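Local coordinates for protein UDP-N-Acetylglucosamine 2-Epimerase (Thermus thermophilus, PDB 1V4V) that probably interconverts UDP-N-acetylglucosamine and UDP-N-acetylmannosamine by epimerising the sugar at C2, working as a two-domain homodimer, at residues Val201-His206 with Leu231-Pro236. Sequence-based numbering, arbitrary orientation. Where two conformers were deposited one is given.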
ATOM      1  N   VAL A 201     -21.641  28.644  30.220  1.00 17.89           N
ATOM      2  CA  VAL A 201     -21.160  29.018  28.899  1.00 17.43           C
ATOM      3  C   VAL A 201     -19.683  28.660  29.004  1.00 18.38           C
ATOM      4  O   VAL A 201     -18.993  29.145  29.902  1.00 19.80           O
ATOM      5  CB  VAL A 201     -21.273  30.534  28.613  1.00 17.78           C
ATOM      6  CG1 VAL A 201     -20.532  30.868  27.322  1.00 18.05           C
ATOM      7  CG2 VAL A 201     -22.744  30.933  28.478  1.00 19.38           C
ATOM      8  N   THR A 202     -19.201  27.791  28.122  1.00 18.84           N
ATOM      9  CA  THR A 202     -17.792  27.417  28.163  1.00 20.21           C
ATOM     10  C   THR A 202     -17.017  28.361  27.269  1.00 21.17           C
ATOM     11  O   THR A 202     -17.442  28.663  26.150  1.00 19.76           O
ATOM     12  CB  THR A 202     -17.569  25.965  27.688  1.00 20.53           C
ATOM     13  OG1 THR A 202     -18.210  25.058  28.593  1.00 23.25           O
ATOM     14  CG2 THR A 202     -16.072  25.643  27.638  1.00 20.06           C
ATOM     15  N   VAL A 203     -15.894  28.854  27.782  1.00 20.68           N
ATOM     16  CA  VAL A 203     -15.051  29.772  27.027  1.00 20.95           C
ATOM     17  C   VAL A 203     -13.654  29.204  26.849  1.00 24.54           C
ATOM     18  O   VAL A 203     -13.082  28.629  27.783  1.00 23.33           O
ATOM     19  CB  VAL A 203     -14.930  31.143  27.730  1.00 21.76           C
ATOM     20  CG1 VAL A 203     -13.945  32.025  26.978  1.00 23.00           C
ATOM     21  CG2 VAL A 203     -16.291  31.825  27.806  1.00 21.40           C
ATOM     22  N   THR A 204     -13.118  29.383  25.645  1.00 26.98           N
ATOM     23  CA  THR A 204     -11.780  28.914  25.297  1.00 32.94           C
ATOM     24  C   THR A 204     -11.120  29.864  24.280  1.00 35.75           C
ATOM     25  O   THR A 204     -11.673  30.143  23.209  1.00 35.38           O
ATOM     26  CB  THR A 204     -11.834  27.474  24.717  1.00 36.57           C
ATOM     27  OG1 THR A 204     -11.456  26.539  25.733  1.00 37.06           O
ATOM     28  CG2 THR A 204     -10.925  27.319  23.505  1.00 39.01           C
HETATM   29  N   MSE A 205      -9.958  30.407  24.636  1.00 37.08           N
HETATM   30  CA  MSE A 205      -9.212  31.302  23.730  1.00 38.58           C
HETATM   31  C   MSE A 205      -7.739  30.936  23.799  1.00 41.68           C
HETATM   32  O   MSE A 205      -7.120  31.043  24.864  1.00 42.65           O
HETATM   33  CB  MSE A 205      -9.412  32.753  24.202  0.50 37.07           C
HETATM   34  CG  MSE A 205     -10.824  33.338  23.943  0.50 35.71           C
HETATM   35 SE   MSE A 205     -10.844  35.265  24.006  0.50 33.87          SE
HETATM   36  CE  MSE A 205     -10.684  35.439  25.884  0.50 31.43           C
ATOM     37  N   HIS A 206      -7.171  30.492  22.684  1.00 45.31           N
ATOM     38  CA  HIS A 206      -5.755  30.121  22.663  1.00 48.36           C
ATOM     39  C   HIS A 206      -5.096  30.113  21.285  1.00 48.40           C
ATOM     40  O   HIS A 206      -3.961  29.653  21.155  1.00 49.36           O
ATOM     41  CB  HIS A 206      -5.537  28.746  23.303  1.00 50.25           C
ATOM     42  CG  HIS A 206      -6.128  27.616  22.517  1.00 53.05           C
ATOM     43  ND1 HIS A 206      -5.357  26.680  21.860  1.00 54.66           N
ATOM     44  CD2 HIS A 206      -7.416  27.275  22.277  1.00 54.63           C
ATOM     45  CE1 HIS A 206      -6.145  25.810  21.253  1.00 55.62           C
ATOM     46  NE2 HIS A 206      -7.399  26.148  21.491  1.00 55.18           N
ATOM     47  N   LEU A 231     -25.788  33.509  34.377  1.00 22.14           N
ATOM     48  CA  LEU A 231     -25.002  32.492  33.688  1.00 19.68           C
ATOM     49  C   LEU A 231     -23.601  32.467  34.265  1.00 19.15           C
ATOM     50  O   LEU A 231     -23.085  33.490  34.703  1.00 20.48           O
ATOM     51  CB  LEU A 231     -24.889  32.809  32.191  1.00 19.52           C
ATOM     52  CG  LEU A 231     -26.176  32.982  31.395  1.00 21.00           C
ATOM     53  CD1 LEU A 231     -25.825  33.202  29.920  1.00 21.29           C
ATOM     54  CD2 LEU A 231     -27.045  31.759  31.556  1.00 23.10           C
ATOM     55  N   THR A 232     -22.978  31.297  34.260  1.00 19.44           N
ATOM     56  CA  THR A 232     -21.613  31.187  34.747  1.00 19.51           C
ATOM     57  C   THR A 232     -20.720  30.849  33.566  1.00 19.47           C
ATOM     58  O   THR A 232     -20.945  29.859  32.878  1.00 18.55           O
ATOM     59  CB  THR A 232     -21.476  30.105  35.807  1.00 23.32           C
ATOM     60  OG1 THR A 232     -22.262  30.470  36.950  1.00 23.79           O
ATOM     61  CG2 THR A 232     -20.009  29.949  36.219  1.00 21.64           C
ATOM     62  N   PHE A 233     -19.718  31.690  33.333  1.00 19.00           N
ATOM     63  CA  PHE A 233     -18.784  31.501  32.227  1.00 19.54           C
ATOM     64  C   PHE A 233     -17.549  30.766  32.724  1.00 20.11           C
ATOM     65  O   PHE A 233     -16.802  31.283  33.553  1.00 21.40           O
ATOM     66  CB  PHE A 233     -18.417  32.865  31.626  1.00 18.59           C
ATOM     67  CG  PHE A 233     -19.600  33.596  31.035  1.00 18.19           C
ATOM     68  CD1 PHE A 233     -20.548  34.198  31.860  1.00 18.58           C
ATOM     69  CD2 PHE A 233     -19.804  33.611  29.655  1.00 18.28           C
ATOM     70  CE1 PHE A 233     -21.688  34.802  31.328  1.00 19.57           C
ATOM     71  CE2 PHE A 233     -20.937  34.209  29.104  1.00 17.71           C
ATOM     72  CZ  PHE A 233     -21.889  34.809  29.943  1.00 19.71           C
ATOM     73  N   VAL A 234     -17.353  29.553  32.216  1.00 20.76           N
ATOM     74  CA  VAL A 234     -16.228  28.715  32.622  1.00 21.17           C
ATOM     75  C   VAL A 234     -15.153  28.720  31.552  1.00 21.51           C
ATOM     76  O   VAL A 234     -15.381  28.300  30.415  1.00 21.65           O
ATOM     77  CB  VAL A 234     -16.699  27.282  32.902  1.00 20.84           C
ATOM     78  CG1 VAL A 234     -15.546  26.456  33.462  1.00 21.00           C
ATOM     79  CG2 VAL A 234     -17.862  27.317  33.891  1.00 21.78           C
ATOM     80  N   TYR A 235     -13.969  29.178  31.948  1.00 21.65           N
ATOM     81  CA  TYR A 235     -12.844  29.335  31.047  1.00 22.36           C
ATOM     82  C   TYR A 235     -11.549  28.637  31.482  1.00 23.94           C
ATOM     83  O   TYR A 235     -10.834  29.136  32.348  1.00 26.84           O
ATOM     84  CB  TYR A 235     -12.610  30.845  30.890  1.00 21.08           C
ATOM     85  CG  TYR A 235     -11.497  31.309  29.969  1.00 21.73           C
ATOM     86  CD1 TYR A 235     -10.808  30.426  29.142  1.00 19.23           C
ATOM     87  CD2 TYR A 235     -11.163  32.666  29.907  1.00 21.44           C
ATOM     88  CE1 TYR A 235      -9.811  30.885  28.270  1.00 22.80           C
ATOM     89  CE2 TYR A 235     -10.174  33.131  29.045  1.00 22.83           C
ATOM     90  CZ  TYR A 235      -9.505  32.241  28.230  1.00 22.72           C
ATOM     91  OH  TYR A 235      -8.549  32.713  27.367  1.00 24.50           O
ATOM     92  N   PRO A 236     -11.248  27.464  30.900  1.00 26.06           N
ATOM     93  CA  PRO A 236     -10.013  26.750  31.251  1.00 27.65           C
ATOM     94  C   PRO A 236      -8.924  27.486  30.470  1.00 27.44           C
ATOM     95  O   PRO A 236      -8.810  27.322  29.257  1.00 29.28           O
ATOM     96  CB  PRO A 236     -10.252  25.341  30.705  1.00 27.92           C
ATOM     97  CG  PRO A 236     -11.762  25.229  30.649  1.00 28.91           C
ATOM     98  CD  PRO A 236     -12.152  26.590  30.136  1.00 25.58           C
TER
HETATM   99  O   HOH W   1      -8.467  28.277  26.416  1.00 35.95           O
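Tyr235 reaches from its strand across to Val203 and Met205. Its CB lies against CB and the carbonyl oxygen of Val203. CG is anti to the backbone N (chi1 -179°), and from there the ring runs alongside the partner chain from Val203 to Met205. CD1 comes within 3.2 Å of Val203 O, while on one face Val203 CG1 stands 4.1 Å from the ring centroid, a CH-pi contact displaced toward the rim. Further out, CE1 approaches the backbone N of Met205. The hydroxyl ends the run, with Tyr235 OH giving a weak hydrogen bond to Met205 O at 3.3 Å. A tyrosine suits this place because it is long enough to span from Val203 to Met205, with a flat face for valine and a hydroxyl able to reach, though weakly, a main-chain carbonyl.

Strands 200-203 and 232-236 are parallel neighbours joined through helix 214-227, a right-handed beta-alpha-beta crossover in one of the two Rossmann-like domains of the GT-B fold. Three bonds zip them together: Val201 N to Thr232 O, Val234 N to Val201 O (2.9 Å), and Val203 N to Val234 O, the last the straightest at 170°.

Beta-branched Val201 favours the extended backbone, and its CB sits 3.6 Å from Phe233 CD2, the two side chains lying side by side on the same face; Val203 CG2 meets that ring at its edge. On the opposite face, Thr202 and Val234 both pack on Leu271 of helix 265-273, and the buried Thr202 OG1 is satisfied by Ser275. Pro236, whose ring nitrogen has no proton to give, instead brings CD to 3.2 Å from Val203 O, and its carbonyl accepts a hydrogen bond from a water that is weakly bonded to Met205 N.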